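Local coordinates for 2-keto acid:ferredoxin oxidoreductase subunit alpha (Pyrococcus furiosus, PDB 4WBX) that probably oxidises 2-oxoglutarate to succinyl-CoA and carbon dioxide, passing electrons to ferredoxin, as the alpha subunit of a 2-keto acid:ferredoxin oxidoreductase, at the interface of chains A and B. Coordinates in Å, arbitrary orientation; residue numbers count along the deposited sequence, not the author numbering. Chains: chain A/B, 2-keto acid:ferredoxin oxidoreductase subunit alpha.

The interface of chains A and B. Residues chain A 140-141, 144; chain B 140-141, 144.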
ATOM      1  N   MET A 140      14.781  14.503  10.759  1.00 48.20           N
ATOM      2  CA  MET A 140      14.041  15.414   9.896  1.00 52.59           C
ATOM      3  C   MET A 140      12.733  14.784   9.397  1.00 53.72           C
ATOM      4  O   MET A 140      11.677  15.437   9.384  1.00 52.51           O
ATOM      5  CB  MET A 140      14.910  15.860   8.713  1.00 54.61           C
ATOM      6  CG  MET A 140      16.093  16.770   9.120  1.00 53.85           C
ATOM      7  SD  MET A 140      15.578  18.184  10.133  1.00 63.64           S
ATOM      8  CE  MET A 140      15.671  19.498   8.936  1.00 60.17           C
ATOM      9  N   GLN A 141      12.789  13.517   9.006  1.00 52.00           N
ATOM     10  CA  GLN A 141      11.592  12.874   8.498  1.00 49.12           C
ATOM     11  C   GLN A 141      10.531  12.831   9.579  1.00 49.51           C
ATOM     12  O   GLN A 141       9.345  12.921   9.292  1.00 54.79           O
ATOM     13  CB  GLN A 141      11.892  11.470   7.986  1.00 50.60           C
ATOM     14  CG  GLN A 141      10.674  10.738   7.454  1.00 56.36           C
ATOM     15  CD  GLN A 141      10.974   9.298   7.062  1.00 55.96           C
ATOM     16  OE1 GLN A 141      10.595   8.839   5.975  1.00 52.20           O
ATOM     17  NE2 GLN A 141      11.640   8.573   7.957  1.00 51.88           N
ATOM     18  N   TRP A 144       9.124  16.606   9.248  1.00 55.31           N
ATOM     19  CA  TRP A 144       8.640  17.156   7.987  1.00 50.93           C
ATOM     20  C   TRP A 144       8.142  16.127   6.957  1.00 52.87           C
ATOM     21  O   TRP A 144       7.953  16.469   5.789  1.00 56.14           O
ATOM     22  CB  TRP A 144       9.756  17.945   7.315  1.00 55.76           C
ATOM     23  CG  TRP A 144      10.319  19.134   8.025  1.00 56.22           C
ATOM     24  CD1 TRP A 144      11.583  19.259   8.533  1.00 50.78           C
ATOM     25  CD2 TRP A 144       9.681  20.404   8.215  1.00 57.16           C
ATOM     26  NE1 TRP A 144      11.754  20.511   9.061  1.00 49.53           N
ATOM     27  CE2 TRP A 144      10.605  21.239   8.875  1.00 56.91           C
ATOM     28  CE3 TRP A 144       8.411  20.916   7.899  1.00 54.41           C
ATOM     29  CZ2 TRP A 144      10.302  22.560   9.232  1.00 57.10           C
ATOM     30  CZ3 TRP A 144       8.110  22.227   8.258  1.00 54.05           C
ATOM     31  CH2 TRP A 144       9.053  23.032   8.914  1.00 54.02           C
TER
ATOM     32  N   MET B 140       9.381  21.227   2.448  1.00 48.20           N
ATOM     33  CA  MET B 140      10.198  20.431   3.354  1.00 52.59           C
ATOM     34  C   MET B 140      10.065  18.929   3.064  1.00 53.72           C
ATOM     35  O   MET B 140      11.065  18.193   3.047  1.00 52.51           O
ATOM     36  CB  MET B 140       9.835  20.733   4.814  1.00 54.61           C
ATOM     37  CG  MET B 140      10.231  22.157   5.269  1.00 53.85           C
ATOM     38  SD  MET B 140      11.968  22.550   4.924  1.00 63.64           S
ATOM     39  CE  MET B 140      12.668  22.409   6.555  1.00 60.17           C
ATOM     40  N   GLN B 141       8.844  18.472   2.818  1.00 52.00           N
ATOM     41  CA  GLN B 141       8.648  17.057   2.566  1.00 49.12           C
ATOM     42  C   GLN B 141       9.403  16.648   1.318  1.00 49.51           C
ATOM     43  O   GLN B 141       9.895  15.531   1.226  1.00 54.79           O
ATOM     44  CB  GLN B 141       7.168  16.716   2.433  1.00 50.60           C
ATOM     45  CG  GLN B 141       6.900  15.250   2.152  1.00 56.36           C
ATOM     46  CD  GLN B 141       5.427  14.956   1.903  1.00 55.96           C
ATOM     47  OE1 GLN B 141       4.858  14.013   2.472  1.00 52.20           O
ATOM     48  NE2 GLN B 141       4.809  15.751   1.034  1.00 51.88           N
ATOM     49  N   TRP B 144      13.102  16.262   2.901  1.00 55.31           N
ATOM     50  CA  TRP B 144      13.380  15.407   4.049  1.00 50.93           C
ATOM     51  C   TRP B 144      12.396  14.244   4.269  1.00 52.87           C
ATOM     52  O   TRP B 144      12.400  13.629   5.336  1.00 56.14           O
ATOM     53  CB  TRP B 144      13.363  16.243   5.322  1.00 55.76           C
ATOM     54  CG  TRP B 144      14.355  17.353   5.462  1.00 56.22           C
ATOM     55  CD1 TRP B 144      14.081  18.692   5.495  1.00 50.78           C
ATOM     56  CD2 TRP B 144      15.763  17.223   5.694  1.00 57.16           C
ATOM     57  NE1 TRP B 144      15.236  19.401   5.692  1.00 49.53           N
ATOM     58  CE2 TRP B 144      16.285  18.526   5.824  1.00 56.91           C
ATOM     59  CE3 TRP B 144      16.640  16.130   5.794  1.00 54.41           C
ATOM     60  CZ2 TRP B 144      17.647  18.771   6.046  1.00 57.10           C
ATOM     61  CZ3 TRP B 144      17.994  16.374   6.011  1.00 54.05           C
ATOM     62  CH2 TRP B 144      18.480  17.684   6.136  1.00 54.02           C
TER
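The short helix 139-144 of the thiamine diphosphate-binding domain of the 2-keto acid:ferredoxin oxidoreductase family meets its own copy here across a two-fold axis, A:Met140 lying over B:Trp144 and B:Met140 over A:Trp144. The exchange illustrates how a contact between two copies of a chain can rest on methionine-aromatic packing, for no polar atom pair across this patch is close enough for a hydrogen bond. Each methionine is laid along one face of the opposing indole. The CG methylene of B:Met140 sits 3.4 Å from the centroid of the six-membered ring of A:Trp144, and the terminal methyl CE lies 3.6 Å from the centroid of the five-membered ring, both as CH-pi contacts. Bends in B:Met140 at chi2 (-52°) and chi3 (-104°) carry its CE over the pyrrole ring, 3.3 Å from NE1 of A:Trp144. CB of B:Met140 packs 3.4 Å from CD2 of A:Trp144. The two tryptophans approach each other by their pyrrole ends, CD1 of A:Trp144 standing 4.0 Å from CD1 of B:Trp144. Beside them, CA of B:Gln141 rests 3.3 Å from the carbonyl O of A:Trp144, although glutamine contributes little buried surface. An alanine in place of A:Trp144 would probably open a gap beneath B:Met140 and leave its thioether chain without the flat surface that restrains it. The working enzyme is probably a heterotetramer of KorA, KorB, KorC and KorD subunits, and the coordinates alone do not show whether this alpha-alpha pairing exists in it.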